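Glutamine cyclotransferase (Zymomonas mobilis, PDB 3NOL) catalyses the cyclisation of N-terminal glutamine to pyroglutamate with release of ammonia, as a bacterial glutaminyl cyclase of beta-propeller fold. Local coordinates at residues V159-L171 against V195-I207. Sequence-based numbering, arbitrary orientation.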
loop_
_atom_site.group_PDB
_atom_site.type_symbol
_atom_site.label_atom_id
_atom_site.label_comp_id
_atom_site.label_asym_id
_atom_site.label_seq_id
_atom_site.Cartn_x
_atom_site.Cartn_y
_atom_site.Cartn_z
ATOM N N VAL A 159 -11.335 9.604 -13.452
ATOM C CA VAL A 159 -11.200 10.506 -14.603
ATOM C C VAL A 159 -10.187 9.990 -15.633
ATOM O O VAL A 159 -10.122 10.516 -16.762
ATOM C CB VAL A 159 -10.833 11.942 -14.158
ATOM C CG1 VAL A 159 -11.988 12.579 -13.364
ATOM C CG2 VAL A 159 -9.533 11.954 -13.345
ATOM N N ARG A 160 -9.370 9.010 -15.227
ATOM C CA ARG A 160 -8.467 8.276 -16.134
ATOM C C ARG A 160 -8.399 6.810 -15.695
ATOM O O ARG A 160 -8.435 6.498 -14.502
ATOM C CB ARG A 160 -7.048 8.842 -16.155
ATOM C CG ARG A 160 -6.529 9.114 -17.574
ATOM C CD ARG A 160 -5.164 8.486 -17.948
ATOM N NE ARG A 160 -4.099 8.790 -17.007
ATOM C CZ ARG A 160 -2.825 8.400 -17.120
ATOM N NH1 ARG A 160 -2.386 7.706 -18.166
ATOM N NH2 ARG A 160 -1.978 8.736 -16.168
ATOM N N THR A 161 -8.300 5.920 -16.662
ATOM C CA THR A 161 -8.251 4.491 -16.377
ATOM C C THR A 161 -7.185 3.916 -17.287
ATOM O O THR A 161 -7.200 4.167 -18.516
ATOM C CB THR A 161 -9.636 3.844 -16.634
ATOM O OG1 THR A 161 -10.632 4.486 -15.822
ATOM C CG2 THR A 161 -9.635 2.360 -16.345
ATOM N N ILE A 162 -6.242 3.173 -16.702
ATOM C CA ILE A 162 -5.160 2.566 -17.491
ATOM C C ILE A 162 -5.048 1.073 -17.189
ATOM O O ILE A 162 -5.439 0.626 -16.114
ATOM C CB ILE A 162 -3.787 3.270 -17.276
ATOM C CG1 ILE A 162 -3.260 3.045 -15.849
ATOM C CG2 ILE A 162 -3.894 4.770 -17.665
ATOM C CD1 ILE A 162 -1.841 3.621 -15.568
ATOM N N THR A 163 -4.511 0.327 -18.154
ATOM C CA THR A 163 -4.331 -1.107 -18.019
ATOM C C THR A 163 -2.836 -1.367 -17.919
ATOM O O THR A 163 -2.051 -0.939 -18.790
ATOM C CB THR A 163 -4.965 -1.877 -19.206
ATOM O OG1 THR A 163 -6.378 -1.591 -19.261
ATOM C CG2 THR A 163 -4.785 -3.384 -19.047
ATOM N N VAL A 164 -2.450 -2.064 -16.860
ATOM C CA VAL A 164 -1.029 -2.298 -16.593
ATOM C C VAL A 164 -0.533 -3.525 -17.341
ATOM O O VAL A 164 -1.196 -4.570 -17.339
ATOM C CB VAL A 164 -0.715 -2.381 -15.069
ATOM C CG1 VAL A 164 0.761 -2.681 -14.843
ATOM C CG2 VAL A 164 -1.129 -1.063 -14.372
ATOM N N THR A 165 0.636 -3.378 -17.965
ATOM C CA THR A 165 1.221 -4.463 -18.761
ATOM C C THR A 165 2.694 -4.668 -18.421
ATOM O O THR A 165 3.407 -3.708 -18.103
ATOM C CB THR A 165 1.058 -4.249 -20.293
ATOM O OG1 THR A 165 1.777 -3.077 -20.711
ATOM C CG2 THR A 165 -0.448 -4.153 -20.704
ATOM N N ALA A 166 3.125 -5.926 -18.460
ATOM C CA ALA A 166 4.545 -6.261 -18.342
ATOM C C ALA A 166 4.865 -7.145 -19.535
ATOM O O ALA A 166 4.146 -8.132 -19.782
ATOM C CB ALA A 166 4.830 -6.985 -17.018
ATOM N N HIS A 167 5.916 -6.777 -20.273
ATOM C CA HIS A 167 6.311 -7.474 -21.511
ATOM C C HIS A 167 5.172 -7.452 -22.539
ATOM O O HIS A 167 5.027 -8.387 -23.318
ATOM C CB HIS A 167 6.738 -8.925 -21.245
ATOM C CG HIS A 167 7.744 -9.080 -20.150
ATOM N ND1 HIS A 167 9.080 -8.781 -20.318
ATOM C CD2 HIS A 167 7.613 -9.521 -18.875
ATOM C CE1 HIS A 167 9.729 -9.029 -19.194
ATOM N NE2 HIS A 167 8.864 -9.479 -18.303
ATOM N N GLY A 168 4.351 -6.401 -22.495
ATOM C CA GLY A 168 3.247 -6.200 -23.425
ATOM C C GLY A 168 1.963 -6.944 -23.060
ATOM O O GLY A 168 0.977 -6.853 -23.790
ATOM N N GLU A 169 1.982 -7.674 -21.940
ATOM C CA GLU A 169 0.826 -8.476 -21.509
ATOM C C GLU A 169 0.238 -7.968 -20.190
ATOM O O GLU A 169 0.965 -7.508 -19.318
ATOM C CB GLU A 169 1.187 -9.977 -21.427
ATOM C CG GLU A 169 1.918 -10.513 -22.687
ATOM C CD GLU A 169 1.122 -10.362 -23.980
ATOM O OE1 GLU A 169 -0.133 -10.343 -23.956
ATOM O OE2 GLU A 169 1.758 -10.255 -25.049
ATOM N N GLU A 170 -1.081 -8.072 -20.060
ATOM C CA GLU A 170 -1.778 -7.624 -18.845
ATOM C C GLU A 170 -1.165 -8.240 -17.578
ATOM O O GLU A 170 -0.873 -9.436 -17.547
ATOM C CB GLU A 170 -3.264 -8.036 -18.941
ATOM C CG GLU A 170 -4.142 -7.100 -19.814
ATOM C CD GLU A 170 -5.235 -7.838 -20.598
ATOM O OE1 GLU A 170 -5.726 -8.891 -20.119
ATOM O OE2 GLU A 170 -5.612 -7.357 -21.703
ATOM N N LEU A 171 -1.012 -7.425 -16.528
ATOM C CA LEU A 171 -0.464 -7.899 -15.264
ATOM C C LEU A 171 -1.534 -7.745 -14.177
ATOM O O LEU A 171 -1.809 -6.619 -13.712
ATOM C CB LEU A 171 0.795 -7.095 -14.883
ATOM C CG LEU A 171 1.451 -7.478 -13.543
ATOM C CD1 LEU A 171 1.944 -8.956 -13.486
ATOM C CD2 LEU A 171 2.596 -6.502 -13.196
ATOM N N VAL A 195 6.301 -4.105 -8.671
ATOM C CA VAL A 195 6.510 -3.527 -10.007
ATOM C C VAL A 195 6.502 -2.012 -9.955
ATOM O O VAL A 195 5.790 -1.397 -9.161
ATOM C CB VAL A 195 5.520 -4.046 -11.070
ATOM C CG1 VAL A 195 5.741 -5.562 -11.316
ATOM C CG2 VAL A 195 4.077 -3.726 -10.697
ATOM N N ARG A 196 7.337 -1.438 -10.807
ATOM C CA ARG A 196 7.426 0.005 -10.978
ATOM C C ARG A 196 6.713 0.310 -12.299
ATOM O O ARG A 196 7.101 -0.215 -13.340
ATOM C CB ARG A 196 8.903 0.437 -11.035
ATOM C CG ARG A 196 9.708 -0.004 -9.812
ATOM C CD ARG A 196 11.207 0.236 -9.974
ATOM N NE ARG A 196 11.503 1.664 -9.941
ATOM C CZ ARG A 196 12.674 2.186 -9.578
ATOM N NH1 ARG A 196 12.817 3.504 -9.567
ATOM N NH2 ARG A 196 13.679 1.404 -9.185
ATOM N N ILE A 197 5.677 1.143 -12.231
ATOM C CA ILE A 197 4.780 1.389 -13.352
ATOM C C ILE A 197 4.888 2.830 -13.859
ATOM O O ILE A 197 4.815 3.794 -13.062
ATOM C CB ILE A 197 3.300 1.080 -12.955
ATOM C CG1 ILE A 197 3.146 -0.390 -12.528
ATOM C CG2 ILE A 197 2.380 1.387 -14.108
ATOM C CD1 ILE A 197 1.852 -0.673 -11.728
ATOM N N ASP A 198 5.068 2.964 -15.175
ATOM C CA ASP A 198 5.063 4.274 -15.832
ATOM C C ASP A 198 3.615 4.800 -15.835
ATOM O O ASP A 198 2.756 4.227 -16.477
ATOM C CB ASP A 198 5.602 4.116 -17.267
ATOM C CG ASP A 198 5.697 5.440 -18.030
ATOM O OD1 ASP A 198 4.999 6.418 -17.680
ATOM O OD2 ASP A 198 6.496 5.481 -18.989
ATOM N N PRO A 199 3.341 5.902 -15.120
ATOM C CA PRO A 199 1.950 6.359 -15.042
ATOM C C PRO A 199 1.372 6.882 -16.380
ATOM O O PRO A 199 0.158 6.991 -16.484
ATOM C CB PRO A 199 1.995 7.476 -13.989
ATOM C CG PRO A 199 3.406 8.010 -14.075
ATOM C CD PRO A 199 4.261 6.771 -14.357
ATOM N N GLU A 200 2.236 7.210 -17.358
ATOM C CA GLU A 200 1.825 7.704 -18.689
ATOM C C GLU A 200 1.304 6.588 -19.585
ATOM O O GLU A 200 0.463 6.825 -20.458
ATOM C CB GLU A 200 2.980 8.441 -19.408
ATOM C CG GLU A 200 3.376 9.789 -18.742
ATOM C CD GLU A 200 4.426 10.627 -19.511
ATOM O OE1 GLU A 200 4.797 11.723 -18.998
ATOM O OE2 GLU A 200 4.880 10.230 -20.609
ATOM N N THR A 201 1.797 5.370 -19.362
ATOM C CA THR A 201 1.540 4.276 -20.298
ATOM C C THR A 201 0.978 3.014 -19.653
ATOM O O THR A 201 0.471 2.144 -20.365
ATOM C CB THR A 201 2.836 3.837 -21.001
ATOM O OG1 THR A 201 3.733 3.326 -20.017
ATOM C CG2 THR A 201 3.498 4.999 -21.780
ATOM N N GLY A 202 1.129 2.876 -18.337
ATOM C CA GLY A 202 0.743 1.648 -17.634
ATOM C C GLY A 202 1.778 0.520 -17.754
ATOM O O GLY A 202 1.615 -0.536 -17.161
ATOM N N LYS A 203 2.848 0.750 -18.517
ATOM C CA LYS A 203 3.894 -0.259 -18.684
ATOM C C LYS A 203 4.794 -0.398 -17.457
ATOM O O LYS A 203 5.221 0.598 -16.847
ATOM C CB LYS A 203 4.760 0.054 -19.928
ATOM C CG LYS A 203 3.980 0.049 -21.232
ATOM C CD LYS A 203 4.905 0.392 -22.415
ATOM C CE LYS A 203 4.115 0.644 -23.687
ATOM N NZ LYS A 203 3.614 -0.648 -24.238
ATOM N N VAL A 204 5.070 -1.643 -17.086
ATOM C CA VAL A 204 6.048 -1.927 -16.044
ATOM C C VAL A 204 7.450 -1.586 -16.597
ATOM O O VAL A 204 7.852 -2.084 -17.643
ATOM C CB VAL A 204 5.951 -3.403 -15.569
ATOM C CG1 VAL A 204 7.126 -3.780 -14.689
ATOM C CG2 VAL A 204 4.587 -3.658 -14.856
ATOM N N THR A 205 8.154 -0.704 -15.897
ATOM C CA THR A 205 9.493 -0.290 -16.297
ATOM C C THR A 205 10.593 -0.838 -15.394
ATOM O O THR A 205 11.775 -0.594 -15.649
ATOM C CB THR A 205 9.591 1.234 -16.359
ATOM O OG1 THR A 205 9.274 1.762 -15.072
ATOM C CG2 THR A 205 8.601 1.782 -17.417
ATOM N N GLY A 206 10.210 -1.547 -14.335
ATOM C CA GLY A 206 11.174 -2.168 -13.446
ATOM C C GLY A 206 10.492 -3.101 -12.469
ATOM O O GLY A 206 9.278 -2.962 -12.185
ATOM N N ILE A 207 11.276 -4.043 -11.964
ATOM C CA ILE A 207 10.763 -5.020 -11.038
ATOM C C ILE A 207 11.721 -5.116 -9.867
ATOM O O ILE A 207 12.919 -5.394 -10.038
ATOM C CB ILE A 207 10.568 -6.431 -11.691
ATOM C CG1 ILE A 207 9.596 -6.357 -12.888
ATOM C CG2 ILE A 207 10.069 -7.427 -10.629
ATOM C CD1 ILE A 207 9.785 -7.492 -13.932
HETATM O O HOH W 1 -2.832 6.706 -20.723
HETATM O O HOH W 2 0.247 -0.769 -20.281
HETATM O O HOH W 3 1.719 -2.661 -23.756
HETATM O O HOH W 4 6.662 -3.686 -19.663
#
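A single beta bridge, T165 with K203, joins two sheets of the beta-propeller here: strand 158-166 of one meets the turn between antiparallel strands 193-197 and 204-209 of another. Two backbone bonds define it: T165 N donates to G202 O at 3.1 Å and V204 N to T165 O at 2.8 Å. Beside the bridge, V164, I197, L171, V195 and V204 form an apolar cluster: V164 CG1, anti to its own N (chi1 178°), meets I197 CD1 tip to tip at 3.9 Å, and L171 CD2 sits 3.8 Å from V195 CG1 while crossing V204 roughly at right angles. G202 has positive phi, and a CB placed there would fall about 2.6 Å from T163 O, too close for a non-bonded contact. At the far end R160, bent at chi2 and chi3, brings NH2 within 2.8 Å of P199 O, with a weak second bond from NH1; F150 adds a cation-pi partner. With R160 cut back to alanine, P199 O is likely to lose both guanidinium donors, and the turn a tie to the strand. Two backbone bonds, the R160 guanidinium and a water bridging T163 O, T165 OG1 and T201 O thus hold the sheets together, next to the apolar cluster.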